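Local coordinates for protein short chain dehydrogenase (A0QTM2 homolog) (Mycobacterium thermoresistibile, PDB 3SC4) that probably catalyses NAD(P)-dependent oxidation or reduction of an as yet unidentified substrate, as a Rossmann-fold oxidoreductase of the short-chain dehydrogenase family, at residues D78-A83 / Y129-S134; T11-G16 / A82-T87; D73-D78 / N121-R126. All blocks are in the same frame, centred on the assembly; numbering follows the deposited sequence. Where two conformers were deposited one is given.

Interaction 1 (D78-A83 / Y129-S134)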
loop_
_atom_site.group_PDB
_atom_site.type_symbol
_atom_site.label_atom_id
_atom_site.label_comp_id
_atom_site.label_asym_id
_atom_site.label_seq_id
_atom_site.Cartn_x
_atom_site.Cartn_y
_atom_site.Cartn_z
ATOM N N ASP B 78 0.655 -11.449 17.702
ATOM C CA ASP B 78 1.106 -12.460 18.652
ATOM C C ASP B 78 0.781 -13.851 18.129
ATOM O O ASP B 78 1.622 -14.739 18.207
ATOM C CB ASP B 78 0.504 -12.207 20.042
ATOM C CG ASP B 78 1.007 -10.889 20.674
ATOM O OD1 ASP B 78 2.164 -10.507 20.425
ATOM O OD2 ASP B 78 0.252 -10.231 21.421
ATOM N N ALA B 79 -0.414 -14.022 17.557
ATOM C CA ALA B 79 -0.809 -15.321 17.004
ATOM C C ALA B 79 0.123 -15.703 15.871
ATOM O O ALA B 79 0.493 -16.880 15.743
ATOM C CB ALA B 79 -2.291 -15.345 16.540
ATOM N N VAL B 80 0.536 -14.708 15.080
ATOM C CA VAL B 80 1.483 -14.954 14.010
ATOM C C VAL B 80 2.810 -15.417 14.586
ATOM O O VAL B 80 3.368 -16.441 14.136
ATOM C CB VAL B 80 1.665 -13.714 13.091
ATOM C CG1 VAL B 80 2.854 -13.907 12.146
ATOM C CG2 VAL B 80 0.402 -13.482 12.297
ATOM N N ALA B 81 3.309 -14.696 15.588
ATOM C CA ALA B 81 4.576 -15.068 16.243
ATOM C C ALA B 81 4.477 -16.477 16.807
ATOM O O ALA B 81 5.406 -17.275 16.656
ATOM C CB ALA B 81 4.944 -14.081 17.357
ATOM N N ALA B 82 3.354 -16.783 17.452
ATOM C CA ALA B 82 3.159 -18.107 18.049
ATOM C C ALA B 82 3.112 -19.189 16.976
ATOM O O ALA B 82 3.687 -20.259 17.163
ATOM C CB ALA B 82 1.904 -18.152 18.927
ATOM N N ALA B 83 2.494 -18.905 15.829
ATOM C CA ALA B 83 2.467 -19.910 14.760
ATOM C C ALA B 83 3.869 -20.166 14.181
ATOM O O ALA B 83 4.237 -21.305 13.884
ATOM C CB ALA B 83 1.511 -19.525 13.698
ATOM N N TYR B 129 3.291 -8.425 5.895
ATOM C CA TYR B 129 4.378 -7.829 6.647
ATOM C C TYR B 129 4.674 -8.675 7.908
ATOM O O TYR B 129 5.802 -9.118 8.118
ATOM C CB TYR B 129 4.017 -6.387 7.015
ATOM C CG TYR B 129 5.120 -5.621 7.718
ATOM C CD1 TYR B 129 6.096 -4.960 6.992
ATOM C CD2 TYR B 129 5.182 -5.551 9.099
ATOM C CE1 TYR B 129 7.093 -4.253 7.625
ATOM C CE2 TYR B 129 6.204 -4.858 9.741
ATOM C CZ TYR B 129 7.149 -4.211 8.986
ATOM O OH TYR B 129 8.164 -3.522 9.578
ATOM N N ALA B 130 3.651 -8.918 8.726
ATOM C CA ALA B 130 3.830 -9.643 10.003
ATOM C C ALA B 130 4.345 -11.080 9.793
ATOM O O ALA B 130 5.304 -11.513 10.427
ATOM C CB ALA B 130 2.518 -9.647 10.797
ATOM N N VAL B 131 3.712 -11.805 8.885
ATOM C CA VAL B 131 4.142 -13.161 8.579
ATOM C C VAL B 131 5.593 -13.179 8.070
ATOM O O VAL B 131 6.394 -13.993 8.550
ATOM C CB VAL B 131 3.201 -13.823 7.538
ATOM C CG1 VAL B 131 3.859 -15.018 6.863
ATOM C CG2 VAL B 131 1.882 -14.231 8.197
ATOM N N SER B 132 5.923 -12.292 7.116
ATOM C CA SER B 132 7.256 -12.262 6.536
ATOM C C SER B 132 8.282 -11.878 7.584
ATOM O O SER B 132 9.306 -12.505 7.690
ATOM C CB SER B 132 7.351 -11.304 5.334
ATOM O OG SER B 132 6.521 -11.699 4.230
ATOM N N GLN B 133 7.992 -10.857 8.380
ATOM C CA GLN B 133 8.902 -10.394 9.401
ATOM C C GLN B 133 9.195 -11.487 10.387
ATOM O O GLN B 133 10.341 -11.670 10.839
ATOM C CB GLN B 133 8.292 -9.220 10.156
ATOM C CG GLN B 133 9.149 -8.661 11.299
ATOM C CD GLN B 133 8.379 -7.624 12.097
ATOM O OE1 GLN B 133 7.398 -7.952 12.764
ATOM N NE2 GLN B 133 8.800 -6.364 12.010
ATOM N N SER B 134 8.155 -12.204 10.760
ATOM C CA SER B 134 8.316 -13.196 11.798
ATOM C C SER B 134 9.096 -14.407 11.271
ATOM O O SER B 134 9.863 -15.018 12.018
ATOM C CB SER B 134 6.957 -13.581 12.368
ATOM O OG SER B 134 7.093 -14.634 13.277
#
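Helices 77-91 and 114-135 are neighbours on one face of the parallel sheet in the Rossmann fold of this short-chain dehydrogenase, and V80, S134 and V131 carry most of the packing between their segments 78-83 and 129-134. The axes run in broadly the same direction, inclined at 36° and 9.5 Å apart, an ordinary distance for packed helices. V80 is the wedge. With CG1 anti to its backbone N (chi1 169°), that one methyl branch is sent across the gap and makes the close contacts. CG1 lodges against the backbone of the partner helix, 3.8 Å from the carbonyl O of A130 and 3.9 Å from CA of V131. It can come so close because A130, whose CB also faces it, offers no more than a methyl group. V131 presents its CG2 branch, anti to the carbonyl carbon, which meets V80 CG1 at 4.1 Å. An apolar side chain suits this residue because it is buried between helix and sheet, touching C97 and N99 of strand 96-99 and F13 of strand 11-15. S134 closes the contact one turn further on, its CB touching V80 CG1. No hydrogen bond joins the two segments, so the fit rests on shape and apolar contact. On the other side of helix 114-135, Y129 stacks on F117 of the second subunit, so one helix serves both core and dimer interface. The hydroxyl of S134 lies anti to its backbone N (chi1 174°), which brings OG to 3.9 Å from A81 CA, on the backbone of helix 77-91.

Interaction 2 (T11-G16 / A82-T87)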
loop_
_atom_site.group_PDB
_atom_site.type_symbol
_atom_site.label_atom_id
_atom_site.label_comp_id
_atom_site.label_asym_id
_atom_site.label_seq_id
_atom_site.Cartn_x
_atom_site.Cartn_y
_atom_site.Cartn_z
ATOM N N THR B 11 11.186 -26.916 4.695
ATOM C CA THR B 11 10.033 -26.524 5.481
ATOM C C THR B 11 9.372 -25.274 4.925
ATOM O O THR B 11 10.034 -24.268 4.744
ATOM C CB THR B 11 10.449 -26.267 6.919
ATOM O OG1 THR B 11 10.876 -27.504 7.497
ATOM C CG2 THR B 11 9.283 -25.727 7.732
ATOM N N MET B 12 8.064 -25.346 4.674
ATOM C CA MET B 12 7.262 -24.190 4.250
ATOM C C MET B 12 6.294 -23.679 5.314
ATOM O O MET B 12 5.606 -24.463 5.961
ATOM C CB MET B 12 6.437 -24.539 3.020
ATOM C CG MET B 12 5.493 -23.420 2.568
ATOM S SD MET B 12 5.026 -23.589 0.837
ATOM C CE MET B 12 3.760 -24.819 0.920
ATOM N N PHE B 13 6.236 -22.357 5.464
ATOM C CA PHE B 13 5.195 -21.685 6.230
ATOM C C PHE B 13 4.251 -20.971 5.262
ATOM O O PHE B 13 4.676 -20.101 4.514
ATOM C CB PHE B 13 5.796 -20.667 7.188
ATOM C CG PHE B 13 4.791 -20.102 8.170
ATOM C CD1 PHE B 13 4.555 -20.731 9.395
ATOM C CD2 PHE B 13 4.074 -18.954 7.867
ATOM C CE1 PHE B 13 3.639 -20.218 10.289
ATOM C CE2 PHE B 13 3.144 -18.443 8.752
ATOM C CZ PHE B 13 2.936 -19.073 9.982
ATOM N N ILE B 14 2.976 -21.316 5.283
ATOM C CA ILE B 14 2.035 -20.732 4.344
ATOM C C ILE B 14 0.810 -20.177 5.070
ATOM O O ILE B 14 0.224 -20.849 5.919
ATOM C CB ILE B 14 1.652 -21.730 3.209
ATOM C CG1 ILE B 14 0.754 -21.050 2.176
ATOM C CG2 ILE B 14 1.005 -22.983 3.750
ATOM C CD1 ILE B 14 0.457 -21.920 0.962
ATOM N N SER B 15 0.495 -18.912 4.784
ATOM C CA SER B 15 -0.729 -18.296 5.251
ATOM C C SER B 15 -1.811 -18.695 4.265
ATOM O O SER B 15 -1.628 -18.658 3.033
ATOM C CB SER B 15 -0.627 -16.778 5.327
ATOM O OG SER B 15 -0.536 -16.215 4.026
ATOM N N GLY B 16 -2.950 -19.017 4.855
ATOM C CA GLY B 16 -3.995 -19.749 4.188
ATOM C C GLY B 16 -3.563 -21.196 4.110
ATOM O O GLY B 16 -3.040 -21.779 5.074
ATOM N N ALA B 82 3.354 -16.783 17.452
ATOM C CA ALA B 82 3.159 -18.107 18.049
ATOM C C ALA B 82 3.112 -19.189 16.976
ATOM O O ALA B 82 3.687 -20.259 17.163
ATOM C CB ALA B 82 1.904 -18.152 18.927
ATOM N N ALA B 83 2.494 -18.905 15.829
ATOM C CA ALA B 83 2.467 -19.910 14.760
ATOM C C ALA B 83 3.869 -20.166 14.181
ATOM O O ALA B 83 4.237 -21.305 13.884
ATOM C CB ALA B 83 1.511 -19.525 13.698
ATOM N N VAL B 84 4.672 -19.121 14.048
ATOM C CA VAL B 84 6.031 -19.302 13.517
ATOM C C VAL B 84 6.938 -20.077 14.502
ATOM O O VAL B 84 7.607 -21.052 14.113
ATOM C CB VAL B 84 6.641 -17.947 13.097
ATOM C CG1 VAL B 84 8.159 -18.046 12.957
ATOM C CG2 VAL B 84 5.973 -17.481 11.811
ATOM N N ALA B 85 6.921 -19.655 15.769
ATOM C CA ALA B 85 7.604 -20.372 16.867
ATOM C C ALA B 85 7.198 -21.839 16.932
ATOM O O ALA B 85 8.023 -22.699 17.234
ATOM C CB ALA B 85 7.327 -19.703 18.213
ATOM N N LYS B 86 5.930 -22.125 16.668
ATOM C CA LYS B 86 5.456 -23.493 16.716
ATOM C C LYS B 86 6.011 -24.266 15.521
ATOM O O LYS B 86 6.370 -25.437 15.646
ATOM C CB LYS B 86 3.932 -23.550 16.756
ATOM C CG LYS B 86 3.402 -24.813 17.338
ATOM C CD LYS B 86 1.897 -24.982 17.108
ATOM C CE LYS B 86 1.421 -26.377 17.620
ATOM N NZ LYS B 86 -0.012 -26.664 17.252
ATOM N N THR B 87 6.123 -23.595 14.383
ATOM C CA THR B 87 6.681 -24.206 13.185
ATOM C C THR B 87 8.169 -24.535 13.423
ATOM O O THR B 87 8.640 -25.637 13.097
ATOM C CB THR B 87 6.490 -23.252 11.960
ATOM O OG1 THR B 87 5.088 -23.053 11.721
ATOM C CG2 THR B 87 7.158 -23.800 10.689
#
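The ring of F13 slides beneath V84 and beside T87, filling the layer between strand 11-15 and helix 77-91 in the Rossmann fold. Strand 11-15 lies inside the parallel sheet, between strands 35-40 and 96-99, and the helix runs nearly antiparallel to it, at 161° with the axes 10.1 Å apart. A large flat side chain is well suited to bridging such a separation. F13 has CG anti to the backbone N (chi1 -170°), which extends the ring from the sheet toward the helix. One methyl of V84, CG2, sits over one ring face, 4.0 Å from the centroid and 19° off the normal, a CH-pi contact displaced toward the CE1–CZ rim. The small CB of A83 lets the ring tip approach, with F13 CZ at 4.0 Å from it. At the N-terminal end of the strand, T11 and T87 lie alongside each other, pointing opposite ways, and their CG2 methyls meet. Each CG2 is anti to its own backbone N, so both threonines turn a methyl into this apolar layer. T11 sends its hydroxyl to N35 instead, while V131 and C135 of helix 114-135 also pack on F13. The polar atoms at the ring edge are accounted for within the helix: T87 OG1 donates to A83 O at 2.9 Å, from above the carbonyl plane, and the same oxygen accepts T87 N. This bond back to the preceding turn makes threonine acceptable in a buried place. With its position fixed in this way, T87 OG1 lies in the ring plane, 3.3 Å from F13 CD1.

Interaction 3 (D73-D78 / N121-R126)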
loop_
_atom_site.group_PDB
_atom_site.type_symbol
_atom_site.label_atom_id
_atom_site.label_comp_id
_atom_site.label_asym_id
_atom_site.label_seq_id
_atom_site.Cartn_x
_atom_site.Cartn_y
_atom_site.Cartn_z
ATOM N N ASP B 73 -5.095 -16.158 13.903
ATOM C CA ASP B 73 -5.542 -14.985 13.158
ATOM C C ASP B 73 -4.323 -14.173 12.687
ATOM O O ASP B 73 -3.607 -13.563 13.494
ATOM C CB ASP B 73 -6.473 -14.136 14.050
ATOM C CG ASP B 73 -7.197 -13.039 13.274
ATOM O OD1 ASP B 73 -6.807 -12.777 12.117
ATOM O OD2 ASP B 73 -8.144 -12.434 13.824
ATOM N N ILE B 74 -4.105 -14.158 11.382
ATOM C CA ILE B 74 -3.004 -13.386 10.774
ATOM C C ILE B 74 -3.054 -11.884 11.113
ATOM O O ILE B 74 -2.078 -11.179 10.916
ATOM C CB ILE B 74 -3.064 -13.512 9.247
ATOM C CG1 ILE B 74 -1.866 -12.877 8.557
ATOM C CG2 ILE B 74 -4.361 -12.849 8.709
ATOM C CD1 ILE B 74 -1.841 -13.184 7.034
ATOM N N ARG B 75 -4.212 -11.404 11.566
ATOM C CA ARG B 75 -4.358 -10.010 11.959
ATOM C C ARG B 75 -3.908 -9.785 13.390
ATOM O O ARG B 75 -3.792 -8.648 13.817
ATOM C CB ARG B 75 -5.800 -9.536 11.772
ATOM C CG ARG B 75 -6.123 -9.119 10.340
ATOM C CD ARG B 75 -7.622 -8.987 10.139
ATOM N NE ARG B 75 -8.355 -10.132 10.676
ATOM C CZ ARG B 75 -9.647 -10.102 10.981
ATOM N NH1 ARG B 75 -10.343 -8.985 10.806
ATOM N NH2 ARG B 75 -10.245 -11.174 11.468
ATOM N N ASP B 76 -3.637 -10.868 14.124
ATOM C CA ASP B 76 -3.134 -10.780 15.496
ATOM C C ASP B 76 -1.660 -11.140 15.440
ATOM O O ASP B 76 -1.296 -12.269 15.110
ATOM C CB ASP B 76 -3.937 -11.720 16.405
ATOM C CG ASP B 76 -3.415 -11.792 17.835
ATOM O OD1 ASP B 76 -2.356 -11.227 18.152
ATOM O OD2 ASP B 76 -4.083 -12.461 18.655
ATOM N N GLY B 77 -0.821 -10.163 15.748
ATOM C CA GLY B 77 0.617 -10.289 15.589
ATOM C C GLY B 77 1.231 -11.318 16.513
ATOM O O GLY B 77 2.209 -11.983 16.159
ATOM N N ASP B 78 0.655 -11.449 17.702
ATOM C CA ASP B 78 1.106 -12.460 18.652
ATOM C C ASP B 78 0.781 -13.851 18.129
ATOM O O ASP B 78 1.622 -14.739 18.207
ATOM C CB ASP B 78 0.504 -12.207 20.042
ATOM C CG ASP B 78 1.007 -10.889 20.674
ATOM O OD1 ASP B 78 2.164 -10.507 20.425
ATOM O OD2 ASP B 78 0.252 -10.231 21.421
ATOM N N ASN B 121 -6.726 -4.689 4.196
ATOM C CA ASN B 121 -5.442 -4.136 4.556
ATOM C C ASN B 121 -4.843 -5.046 5.633
ATOM O O ASN B 121 -3.661 -5.437 5.556
ATOM C CB ASN B 121 -5.655 -2.708 5.046
ATOM C CG ASN B 121 -4.357 -1.985 5.463
ATOM O OD1 ASN B 121 -3.571 -1.515 4.615
ATOM N ND2 ASN B 121 -4.191 -1.803 6.770
ATOM N N GLY B 122 -5.673 -5.455 6.598
ATOM C CA GLY B 122 -5.191 -6.257 7.724
ATOM C C GLY B 122 -4.582 -7.566 7.295
ATOM O O GLY B 122 -3.454 -7.890 7.654
ATOM N N ILE B 123 -5.328 -8.323 6.512
ATOM C CA ILE B 123 -4.884 -9.641 6.155
ATOM C C ILE B 123 -3.748 -9.582 5.128
ATOM O O ILE B 123 -2.805 -10.356 5.207
ATOM C CB ILE B 123 -6.043 -10.484 5.611
ATOM C CG1 ILE B 123 -7.040 -10.779 6.744
ATOM C CG2 ILE B 123 -5.518 -11.757 5.063
ATOM C CD1 ILE B 123 -8.341 -11.473 6.298
ATOM N N GLN B 124 -3.820 -8.664 4.183
ATOM C CA GLN B 124 -2.907 -8.701 3.040
ATOM C C GLN B 124 -1.652 -7.832 3.172
ATOM O O GLN B 124 -0.542 -8.292 2.864
ATOM C CB GLN B 124 -3.663 -8.380 1.732
ATOM C CG GLN B 124 -4.464 -9.576 1.253
ATOM C CD GLN B 124 -5.629 -9.277 0.306
ATOM O OE1 GLN B 124 -5.919 -10.090 -0.591
ATOM N NE2 GLN B 124 -6.325 -8.161 0.525
ATOM N N VAL B 125 -1.815 -6.586 3.589
ATOM C CA VAL B 125 -0.683 -5.673 3.664
ATOM C C VAL B 125 -0.025 -5.882 5.002
ATOM O O VAL B 125 1.122 -6.261 5.070
ATOM C CB VAL B 125 -1.100 -4.230 3.530
ATOM C CG1 VAL B 125 0.121 -3.345 3.518
ATOM C CG2 VAL B 125 -1.961 -4.045 2.262
ATOM N N ARG B 126 -0.779 -5.691 6.065
ATOM C CA ARG B 126 -0.268 -5.915 7.403
ATOM C C ARG B 126 0.110 -7.386 7.600
ATOM O O ARG B 126 1.181 -7.698 8.117
ATOM C CB ARG B 126 -1.301 -5.473 8.423
ATOM C CG ARG B 126 -0.762 -5.430 9.840
ATOM C CD ARG B 126 -1.793 -4.880 10.808
ATOM N NE ARG B 126 -1.348 -4.846 12.205
ATOM C CZ ARG B 126 -1.563 -5.805 13.105
ATOM N NH1 ARG B 126 -2.165 -6.935 12.753
ATOM N NH2 ARG B 126 -1.153 -5.651 14.372
HETATM O O HOH W 1 -1.327 -7.277 16.782
#
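R126 reaches across from helix 114-135 and donates from NH1 to the carbonyl O of R75, a short 2.6 Å bond that is bent (131° at the hydrogen) and meets the oxygen from above the carbonyl plane. An arginine extended from CG to NE spans the gap, and NH2 continues the grip through a water that also accepts from G77 N. Beside this bond, R75 lays its aliphatic part along the helix, CG coming to 3.7 Å from G122 C. Glycine suits that position because a CB there would crowd R75 CG. I123 packs CG1 against both R75 CD and I74 CG2, the two isoleucines crossing at about a right angle, while I74 CD1 ends 3.5 Å from I123 O. This polar and apolar seam lies in the Rossmann fold, where the turn leading into helix 77-91 meets helix 114-135. Behind it, residues 73-76 form a type I turn closed by D76 N to D73 O. D73 OD1 serves R75 twice: it accepts from R75 N at 3.0 Å, an Asx turn, and makes a longer, weak salt-bridge contact with R75 NE (3.4 Å), favoured by the bend at chi3 (-47°). D76 N-caps the helix through a weak bond from D78 N. Farther out, R126 NE makes a salt bridge with D118 of the second subunit.

In the fold
From the N terminus, strand 11-15 forms an inner strand of the sheet, and interaction 2 closes a 65-residue loop when helix 77-91 comes back over it. Just before that helix, 73-78 opens interaction 3, and 78-83 then opens interaction 1; both wait for helix 114-135, whose 121-126 and 129-134 close them in the same order, so these two loops cross. Interaction 2 crosses interaction 3 as well, and shares A82 and A83 with interaction 1. S134 OG touches V84 CB, and V131 CG2 meets I74 CG1, joining the three into one continuous layer. Together they tie strand 11-15 to two helices, the second of which continues the layer to the other subunit.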